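Local coordinates for protein 2-dehydropantoate 2-reductase (Bacillus subtilis, PDB 3EGO) that probably catalyses the NADPH-dependent reduction of ketopantoate to pantoic acid, the second step of the route from 3-methyl-2-oxobutanoate to pantoate, at residues A[20-25]-A[54-59]; A[29-34]-A[38-43]; A[71-76]-A[81-86]. All blocks are in the same frame, centred on the assembly; numbering follows the deposited sequence. Where two conformers were deposited one is given.

Interaction 1. Residues A[20-25]-A[54-59]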
loop_
_atom_site.group_PDB
_atom_site.type_symbol
_atom_site.label_atom_id
_atom_site.label_comp_id
_atom_site.label_asym_id
_atom_site.label_seq_id
_atom_site.Cartn_x
_atom_site.Cartn_y
_atom_site.Cartn_z
ATOM N N TYR A 20 -28.450 -12.752 22.705
ATOM C CA TYR A 20 -29.811 -12.512 22.367
ATOM C C TYR A 20 -30.574 -13.793 22.126
ATOM O O TYR A 20 -31.766 -13.857 22.460
ATOM C CB TYR A 20 -29.897 -11.542 21.175
ATOM C CG TYR A 20 -29.706 -10.095 21.534
ATOM C CD1 TYR A 20 -28.557 -9.408 21.155
ATOM C CD2 TYR A 20 -30.704 -9.397 22.215
ATOM C CE1 TYR A 20 -28.390 -8.066 21.449
ATOM C CE2 TYR A 20 -30.552 -8.064 22.513
ATOM C CZ TYR A 20 -29.378 -7.398 22.123
ATOM O OH TYR A 20 -29.213 -6.045 22.408
ATOM N N LEU A 21 -29.924 -14.818 21.561
ATOM C CA LEU A 21 -30.634 -16.093 21.307
ATOM C C LEU A 21 -30.846 -16.872 22.625
ATOM O O LEU A 21 -31.839 -17.574 22.785
ATOM C CB LEU A 21 -29.888 -16.968 20.289
ATOM C CG LEU A 21 -29.856 -16.337 18.868
ATOM C CD1 LEU A 21 -28.870 -17.072 17.910
ATOM C CD2 LEU A 21 -31.304 -16.291 18.308
ATOM N N SER A 22 -29.954 -16.664 23.582
ATOM C CA SER A 22 -30.109 -17.247 24.935
ATOM C C SER A 22 -31.405 -16.789 25.619
ATOM O O SER A 22 -31.893 -17.465 26.529
ATOM C CB SER A 22 -28.929 -16.863 25.808
ATOM O OG SER A 22 -29.152 -15.589 26.398
ATOM N N LEU A 23 -31.982 -15.671 25.188
ATOM C CA LEU A 23 -33.243 -15.203 25.769
ATOM C C LEU A 23 -34.415 -16.104 25.450
ATOM O O LEU A 23 -35.428 -16.017 26.117
ATOM C CB LEU A 23 -33.599 -13.770 25.329
ATOM C CG LEU A 23 -32.575 -12.670 25.656
ATOM C CD1 LEU A 23 -32.988 -11.389 24.968
ATOM C CD2 LEU A 23 -32.487 -12.425 27.137
ATOM N N TYR A 24 -34.254 -16.966 24.436
ATOM C CA TYR A 24 -35.322 -17.793 23.929
ATOM C C TYR A 24 -34.921 -19.232 23.834
ATOM O O TYR A 24 -35.779 -20.106 23.746
ATOM C CB TYR A 24 -35.800 -17.291 22.550
ATOM C CG TYR A 24 -36.443 -15.953 22.651
ATOM C CD1 TYR A 24 -35.699 -14.794 22.456
ATOM C CD2 TYR A 24 -37.781 -15.828 23.046
ATOM C CE1 TYR A 24 -36.274 -13.567 22.578
ATOM C CE2 TYR A 24 -38.363 -14.584 23.176
ATOM C CZ TYR A 24 -37.600 -13.455 22.934
ATOM O OH TYR A 24 -38.142 -12.200 23.085
ATOM N N HIS A 25 -33.628 -19.509 23.825
ATOM C CA HIS A 25 -33.189 -20.857 23.554
ATOM C C HIS A 25 -32.012 -21.269 24.440
ATOM O O HIS A 25 -31.430 -20.442 25.102
ATOM C CB HIS A 25 -32.742 -21.003 22.103
ATOM C CG HIS A 25 -33.782 -20.636 21.091
ATOM N ND1 HIS A 25 -34.921 -21.392 20.888
ATOM C CD2 HIS A 25 -33.836 -19.618 20.192
ATOM C CE1 HIS A 25 -35.645 -20.841 19.927
ATOM N NE2 HIS A 25 -35.016 -19.759 19.495
ATOM N N PHE A 54 -26.430 -6.183 30.676
ATOM C CA PHE A 54 -27.197 -7.385 30.941
ATOM C C PHE A 54 -26.267 -8.574 31.102
ATOM O O PHE A 54 -25.147 -8.561 30.592
ATOM C CB PHE A 54 -28.170 -7.649 29.791
ATOM C CG PHE A 54 -29.061 -6.478 29.498
ATOM C CD1 PHE A 54 -30.247 -6.311 30.207
ATOM C CD2 PHE A 54 -28.664 -5.489 28.599
ATOM C CE1 PHE A 54 -31.038 -5.212 29.975
ATOM C CE2 PHE A 54 -29.464 -4.387 28.363
ATOM C CZ PHE A 54 -30.672 -4.269 29.051
ATOM N N ARG A 55 -26.738 -9.593 31.801
ATOM C CA ARG A 55 -26.012 -10.847 31.896
ATOM C C ARG A 55 -26.886 -11.993 31.460
ATOM O O ARG A 55 -28.082 -12.070 31.801
ATOM C CB ARG A 55 -25.499 -11.111 33.348
ATOM C CG ARG A 55 -24.678 -12.391 33.397
ATOM C CD ARG A 55 -24.954 -13.208 34.641
ATOM N NE ARG A 55 -24.270 -12.700 35.828
ATOM C CZ ARG A 55 -23.496 -13.438 36.629
ATOM N NH1 ARG A 55 -22.944 -12.875 37.685
ATOM N NH2 ARG A 55 -23.283 -14.735 36.388
ATOM N N ALA A 56 -26.309 -12.881 30.673
ATOM C CA ALA A 56 -26.986 -14.106 30.265
ATOM C C ALA A 56 -26.117 -15.300 30.567
ATOM O O ALA A 56 -24.940 -15.333 30.253
ATOM C CB ALA A 56 -27.309 -14.100 28.738
ATOM N N ASP A 57 -26.724 -16.343 31.108
ATOM C CA ASP A 57 -25.961 -17.543 31.286
ATOM C C ASP A 57 -26.017 -18.418 29.988
ATOM O O ASP A 57 -27.015 -18.448 29.269
ATOM C CB ASP A 57 -26.326 -18.124 32.667
ATOM C CG ASP A 57 -26.231 -17.022 33.801
ATOM O OD1 ASP A 57 -25.164 -16.348 33.964
ATOM O OD2 ASP A 57 -27.233 -16.793 34.519
ATOM N N CYS A 58 -24.872 -18.985 29.621
ATOM C CA CYS A 58 -24.648 -19.627 28.329
ATOM C C CYS A 58 -23.719 -20.816 28.576
ATOM O O CYS A 58 -22.847 -20.710 29.422
ATOM C CB CYS A 58 -23.933 -18.589 27.433
ATOM S SG CYS A 58 -23.716 -18.971 25.727
ATOM N N SER A 59 -23.853 -21.899 27.813
ATOM C CA SER A 59 -22.837 -22.962 27.869
ATOM C C SER A 59 -21.735 -22.644 26.869
ATOM O O SER A 59 -21.897 -21.764 26.009
ATOM C CB SER A 59 -23.436 -24.349 27.588
ATOM O OG SER A 59 -24.558 -24.560 28.421
HETATM O O HOH W 1 -28.665 -20.454 27.026
#
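S22, late in helix 12-22, passes the strand residue A56 and the loop after it, the backbones coming nearest where the CA atoms of S22 and C58 lie 6.9 Å apart. The side-chain contact is small. Both S22 and A56 point toward the other segment, and S22 OG comes within 3.3 Å of A56 CB, a hydroxyl laid against a methyl. OG sits between the backbone N and the carbonyl carbon (chi1 85°), and there it hydrogen-bonds back to the carbonyl of Y19, one turn earlier. The helix thus satisfies its own serine hydroxyl, and the strand offers it only an apolar neighbour.

Beyond S22 the chain turns: L21 O accepts from both Y24 N and H25 N, at 3.0 and 2.8 Å from them. A water lies 3.4 Å from H25 O and from D57 O, a weak bridge at most. D57 CB leaves the backbone away from the helix; R55 NH2 reaches D57 OD1 over 3.5 Å in a weak salt bridge, with the carboxylate oxygen at the edge of the guanidinium and in its plane. The backbone of A56 pairs with that of I45 on the antiparallel strand 45-49. Helix 12-22 follows the glycine-rich loop that probably binds NADP, and its later part lying against a sheet strand is typical of the Rossmann-type fold.

Interaction 2. Residues A[29-34]-A[38-43]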
loop_
_atom_site.group_PDB
_atom_site.type_symbol
_atom_site.label_atom_id
_atom_site.label_comp_id
_atom_site.label_asym_id
_atom_site.label_seq_id
_atom_site.Cartn_x
_atom_site.Cartn_y
_atom_site.Cartn_z
ATOM N N VAL A 29 -21.692 -21.483 23.247
ATOM C CA VAL A 29 -20.663 -20.878 22.413
ATOM C C VAL A 29 -19.524 -21.861 22.264
ATOM O O VAL A 29 -18.992 -22.342 23.274
ATOM C CB VAL A 29 -20.173 -19.588 23.069
ATOM C CG1 VAL A 29 -19.033 -18.916 22.254
ATOM C CG2 VAL A 29 -21.366 -18.649 23.175
ATOM N N VAL A 30 -19.195 -22.195 21.021
ATOM C CA VAL A 30 -18.093 -23.101 20.725
ATOM C C VAL A 30 -16.916 -22.209 20.345
ATOM O O VAL A 30 -16.921 -21.557 19.292
ATOM C CB VAL A 30 -18.456 -24.073 19.569
ATOM C CG1 VAL A 30 -17.249 -24.951 19.176
ATOM C CG2 VAL A 30 -19.687 -24.897 19.915
ATOM N N THR A 31 -15.952 -22.125 21.260
ATOM C CA THR A 31 -14.800 -21.223 21.147
ATOM C C THR A 31 -13.564 -22.086 20.902
ATOM O O THR A 31 -13.483 -23.195 21.387
ATOM C CB THR A 31 -14.552 -20.436 22.477
ATOM O OG1 THR A 31 -14.268 -21.344 23.549
ATOM C CG2 THR A 31 -15.753 -19.616 22.895
ATOM N N ARG A 32 -12.579 -21.579 20.175
ATOM C CA ARG A 32 -11.364 -22.366 19.977
ATOM C C ARG A 32 -10.480 -22.413 21.239
ATOM O O ARG A 32 -9.755 -23.398 21.447
ATOM C CB ARG A 32 -10.566 -21.869 18.764
ATOM C CG ARG A 32 -9.636 -20.676 19.048
ATOM C CD ARG A 32 -8.503 -20.624 18.038
ATOM N NE ARG A 32 -7.514 -21.690 18.235
ATOM C CZ ARG A 32 -6.883 -22.321 17.241
ATOM N NH1 ARG A 32 -7.153 -22.015 15.978
ATOM N NH2 ARG A 32 -5.991 -23.267 17.502
ATOM N N ARG A 33 -10.556 -21.380 22.087
ATOM C CA ARG A 33 -9.761 -21.354 23.352
ATOM C C ARG A 33 -10.519 -21.799 24.617
ATOM O O ARG A 33 -11.537 -21.210 25.006
ATOM C CB ARG A 33 -9.144 -19.978 23.580
ATOM C CG ARG A 33 -8.434 -19.430 22.358
ATOM C CD ARG A 33 -8.167 -17.941 22.497
ATOM N NE ARG A 33 -9.336 -17.085 22.258
ATOM C CZ ARG A 33 -9.897 -16.293 23.176
ATOM N NH1 ARG A 33 -9.426 -16.235 24.417
ATOM N NH2 ARG A 33 -10.934 -15.549 22.853
ATOM N N GLN A 34 -10.019 -22.856 25.265
ATOM C CA GLN A 34 -10.670 -23.377 26.486
ATOM C C GLN A 34 -10.849 -22.294 27.557
ATOM O O GLN A 34 -11.786 -22.322 28.372
ATOM C CB GLN A 34 -9.854 -24.580 27.018
ATOM C CG GLN A 34 -10.628 -25.550 27.901
ATOM C CD GLN A 34 -10.334 -27.008 27.529
ATOM O OE1 GLN A 34 -9.708 -27.745 28.295
ATOM N NE2 GLN A 34 -10.775 -27.421 26.330
ATOM N N ALA A 38 -14.236 -21.646 29.306
ATOM C CA ALA A 38 -14.324 -21.765 30.757
ATOM C C ALA A 38 -14.893 -20.505 31.353
ATOM O O ALA A 38 -15.685 -20.551 32.282
ATOM C CB ALA A 38 -12.927 -22.058 31.384
ATOM N N ALA A 39 -14.468 -19.365 30.830
ATOM C CA ALA A 39 -14.896 -18.084 31.400
ATOM C C ALA A 39 -16.376 -17.764 31.151
ATOM O O ALA A 39 -17.020 -17.093 31.976
ATOM C CB ALA A 39 -14.008 -16.952 30.898
ATOM N N ILE A 40 -16.894 -18.186 29.997
ATOM C CA ILE A 40 -18.331 -18.001 29.672
ATOM C C ILE A 40 -19.178 -18.916 30.561
ATOM O O ILE A 40 -20.142 -18.477 31.193
ATOM C CB ILE A 40 -18.628 -18.336 28.191
ATOM C CG1 ILE A 40 -18.120 -17.200 27.263
ATOM C CG2 ILE A 40 -20.136 -18.599 27.999
ATOM C CD1 ILE A 40 -17.921 -17.622 25.754
ATOM N N GLN A 41 -18.790 -20.190 30.603
ATOM C CA GLN A 41 -19.456 -21.185 31.432
ATOM C C GLN A 41 -19.428 -20.708 32.898
ATOM O O GLN A 41 -20.211 -21.187 33.707
ATOM C CB GLN A 41 -18.817 -22.576 31.221
ATOM C CG GLN A 41 -19.660 -23.798 31.642
ATOM C CD GLN A 41 -20.790 -24.171 30.662
ATOM O OE1 GLN A 41 -20.576 -24.844 29.639
ATOM N NE2 GLN A 41 -22.011 -23.772 31.009
ATOM N N SER A 42 -18.593 -19.697 33.191
ATOM C CA SER A 42 -18.345 -19.167 34.549
ATOM C C SER A 42 -19.061 -17.880 34.998
ATOM O O SER A 42 -19.715 -17.880 36.043
ATOM C CB SER A 42 -16.846 -18.998 34.790
ATOM O OG SER A 42 -16.226 -20.262 34.924
ATOM N N GLU A 43 -18.912 -16.765 34.285
ATOM C CA GLU A 43 -19.735 -15.621 34.654
ATOM C C GLU A 43 -20.765 -15.215 33.609
ATOM O O GLU A 43 -21.331 -14.131 33.696
ATOM C CB GLU A 43 -18.930 -14.392 35.121
ATOM C CG GLU A 43 -17.973 -13.807 34.116
ATOM C CD GLU A 43 -16.568 -14.279 34.358
ATOM O OE1 GLU A 43 -16.404 -15.284 35.084
ATOM O OE2 GLU A 43 -15.629 -13.647 33.827
#
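V29 and T31 meet I40 where strand 26-30 runs out into a loop and the chain returns as helix 34-43, a beta-alpha unit of the Rossmann-type NADP domain. I40 points toward the strand, and CG1 anti to the carbonyl carbon (chi1 -75°) with an extended chi2 (160°) carries CD1 forward as the touching atom. That methyl lies 3.9 Å from V29 CG1 and 4.0 Å from V29 CB, the two side chains crossing at about a right angle. T31 reaches I40 differently, tip to tip, its CG2 4.1 Å from the same CD1.

The other branch of T31 works on the loop: OG1 donates to R33 O at 3.1 Å, coming from above the carbonyl plane and not onto a lone pair. R33 holds the N-cap position, so T31 ties the strand exit to the start of the helix. With an alanine here in place of the threonine both branches go, and R33 O would probably lose its hydroxyl partner while a gap opened beside the tip of I40. The first turn is closed by A38 N giving its hydrogen to Q34 O at 2.7 Å, with an N-H...O angle of 154°. One turn on, S42 OG donates to A38 O, also over 2.7 Å.

L15 and A60 also pack on I40, and A18 on V29. The V29 side chain lies about 4 Å from G10, in the loop that probably binds NADP, a closeness of second strand and glycine-rich loop that is typical of Rossmann domains.

Interaction 3. Residues A[71-76]-A[81-86]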
loop_
_atom_site.group_PDB
_atom_site.type_symbol
_atom_site.label_atom_id
_atom_site.label_comp_id
_atom_site.label_asym_id
_atom_site.label_seq_id
_atom_site.Cartn_x
_atom_site.Cartn_y
_atom_site.Cartn_z
ATOM N N LEU A 71 -26.837 -24.376 14.092
ATOM C CA LEU A 71 -25.493 -23.857 14.282
ATOM C C LEU A 71 -25.340 -22.548 13.538
ATOM O O LEU A 71 -25.721 -22.431 12.377
ATOM C CB LEU A 71 -24.446 -24.834 13.766
ATOM C CG LEU A 71 -24.385 -26.107 14.610
ATOM C CD1 LEU A 71 -23.463 -27.139 13.925
ATOM C CD2 LEU A 71 -23.915 -25.769 15.990
ATOM N N VAL A 72 -24.756 -21.569 14.216
ATOM C CA VAL A 72 -24.587 -20.259 13.636
ATOM C C VAL A 72 -23.104 -20.047 13.579
ATOM O O VAL A 72 -22.453 -20.060 14.620
ATOM C CB VAL A 72 -25.229 -19.155 14.479
ATOM C CG1 VAL A 72 -24.920 -17.777 13.819
ATOM C CG2 VAL A 72 -26.756 -19.361 14.667
ATOM N N VAL A 73 -22.569 -19.892 12.378
ATOM C CA VAL A 73 -21.118 -19.846 12.160
ATOM C C VAL A 73 -20.663 -18.412 11.957
ATOM O O VAL A 73 -21.080 -17.743 11.016
ATOM C CB VAL A 73 -20.684 -20.728 10.952
ATOM C CG1 VAL A 73 -19.148 -20.515 10.626
ATOM C CG2 VAL A 73 -20.984 -22.205 11.241
ATOM N N THR A 74 -19.802 -17.939 12.860
ATOM C CA THR A 74 -19.440 -16.532 12.911
ATOM C C THR A 74 -17.912 -16.313 12.800
ATOM O O THR A 74 -17.456 -15.161 12.881
ATOM C CB THR A 74 -19.967 -15.863 14.232
ATOM O OG1 THR A 74 -19.254 -16.402 15.348
ATOM C CG2 THR A 74 -21.434 -16.174 14.463
ATOM N N VAL A 75 -17.140 -17.389 12.601
ATOM C CA VAL A 75 -15.664 -17.303 12.603
ATOM C C VAL A 75 -15.088 -16.678 11.352
ATOM O O VAL A 75 -15.709 -16.690 10.303
ATOM C CB VAL A 75 -14.957 -18.679 12.787
ATOM C CG1 VAL A 75 -15.500 -19.413 13.983
ATOM C CG2 VAL A 75 -15.023 -19.516 11.496
ATOM N N LYS A 76 -13.878 -16.152 11.482
ATOM C CA LYS A 76 -13.117 -15.662 10.352
ATOM C C LYS A 76 -12.798 -16.775 9.360
ATOM O O LYS A 76 -12.579 -17.930 9.746
ATOM C CB LYS A 76 -11.829 -15.015 10.845
ATOM C CG LYS A 76 -12.059 -13.712 11.607
ATOM N N GLN A 81 -11.966 -23.558 7.613
ATOM C CA GLN A 81 -11.574 -24.921 7.234
ATOM C C GLN A 81 -11.752 -25.993 8.331
ATOM O O GLN A 81 -12.339 -27.037 8.071
ATOM C CB GLN A 81 -10.160 -24.936 6.641
ATOM C CG GLN A 81 -9.919 -26.123 5.729
ATOM C CD GLN A 81 -11.018 -26.289 4.686
ATOM O OE1 GLN A 81 -11.133 -25.490 3.752
ATOM N NE2 GLN A 81 -11.826 -27.339 4.837
ATOM N N SER A 82 -11.265 -25.741 9.545
ATOM C CA SER A 82 -11.491 -26.668 10.668
ATOM C C SER A 82 -12.974 -26.858 11.020
ATOM O O SER A 82 -13.407 -27.956 11.378
ATOM C CB SER A 82 -10.734 -26.214 11.917
ATOM O OG SER A 82 -10.760 -24.811 12.032
ATOM N N VAL A 83 -13.738 -25.772 10.954
ATOM C CA VAL A 83 -15.179 -25.830 11.177
ATOM C C VAL A 83 -15.851 -26.832 10.246
ATOM O O VAL A 83 -16.603 -27.700 10.712
ATOM C CB VAL A 83 -15.833 -24.438 10.980
ATOM C CG1 VAL A 83 -17.346 -24.521 11.181
ATOM C CG2 VAL A 83 -15.237 -23.444 11.948
ATOM N N PHE A 84 -15.580 -26.706 8.945
ATOM C CA PHE A 84 -16.148 -27.592 7.932
ATOM C C PHE A 84 -15.854 -29.036 8.275
ATOM O O PHE A 84 -16.708 -29.908 8.096
ATOM C CB PHE A 84 -15.588 -27.284 6.531
ATOM C CG PHE A 84 -16.230 -26.092 5.864
ATOM C CD1 PHE A 84 -17.600 -26.056 5.650
ATOM C CD2 PHE A 84 -15.470 -25.009 5.462
ATOM C CE1 PHE A 84 -18.198 -24.967 5.060
ATOM C CE2 PHE A 84 -16.068 -23.895 4.862
ATOM C CZ PHE A 84 -17.426 -23.879 4.661
ATOM N N SER A 85 -14.643 -29.279 8.781
ATOM C CA SER A 85 -14.194 -30.641 9.132
ATOM C C SER A 85 -14.992 -31.228 10.289
ATOM O O SER A 85 -15.318 -32.420 10.295
ATOM C CB SER A 85 -12.694 -30.658 9.440
ATOM O OG SER A 85 -11.937 -30.644 8.241
ATOM N N SER A 86 -15.312 -30.396 11.271
ATOM C CA SER A 86 -16.222 -30.817 12.325
ATOM C C SER A 86 -17.635 -31.001 11.790
ATOM O O SER A 86 -18.356 -31.900 12.214
ATOM C CB SER A 86 -16.249 -29.809 13.458
ATOM O OG SER A 86 -14.931 -29.462 13.839
#
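V83 turns from helix 80-86 toward V73 and V75, on the chain that leads into that helix, and its fork divides the contact between them. CB itself stands back, 5.0 Å from V75 CG2, and the two methyls make the approach. CG1, anti to the backbone N (chi1 179°), reaches across to V73 CG2 at 4.3 Å. CG2, anti to the carbonyl carbon instead, meets V75 CG2 at 4.0 Å, where the two valines slide past each other in opposite directions. All three side chains are buried, and the contact between them is purely apolar.

Strand 70-73, helix 80-86 and strand 94-97 form a beta-alpha-beta unit of the Rossmann-type domain, and V83 covers the strand exit from the helix side. V73 also packs on I8, I95 and F97 of the flanking strands, while the V75 side chain comes within about 4 Å of G9 in the probable NADP-binding loop. On the helix, S82 O takes two donors from S86, the backbone N at 3.1 Å and OG at 3.3 Å, which arrive from opposite faces of the carbonyl plane.

How the interactions relate
All three contacts set a helix against strands of one sheet in the NADP-binding domain. Interactions 2 and 3 each pack a strand and the loop beyond it onto the next helix through buried branched side chains, close to the glycine-rich loop, but interaction 2 adds a backbone hydrogen bond at its exposed edge, while interaction 3 is apolar throughout. Interaction 1 is only partly buried, with a water and a salt bridge at its margin. Interactions 1 and 2 share a border, since strands 52-61 and 26-30 are neighbours: S59 O is 2.8 Å from V29 N, a probable hydrogen bond. Interaction 3 touches neither, its centre about 21 Å from that of interaction 1.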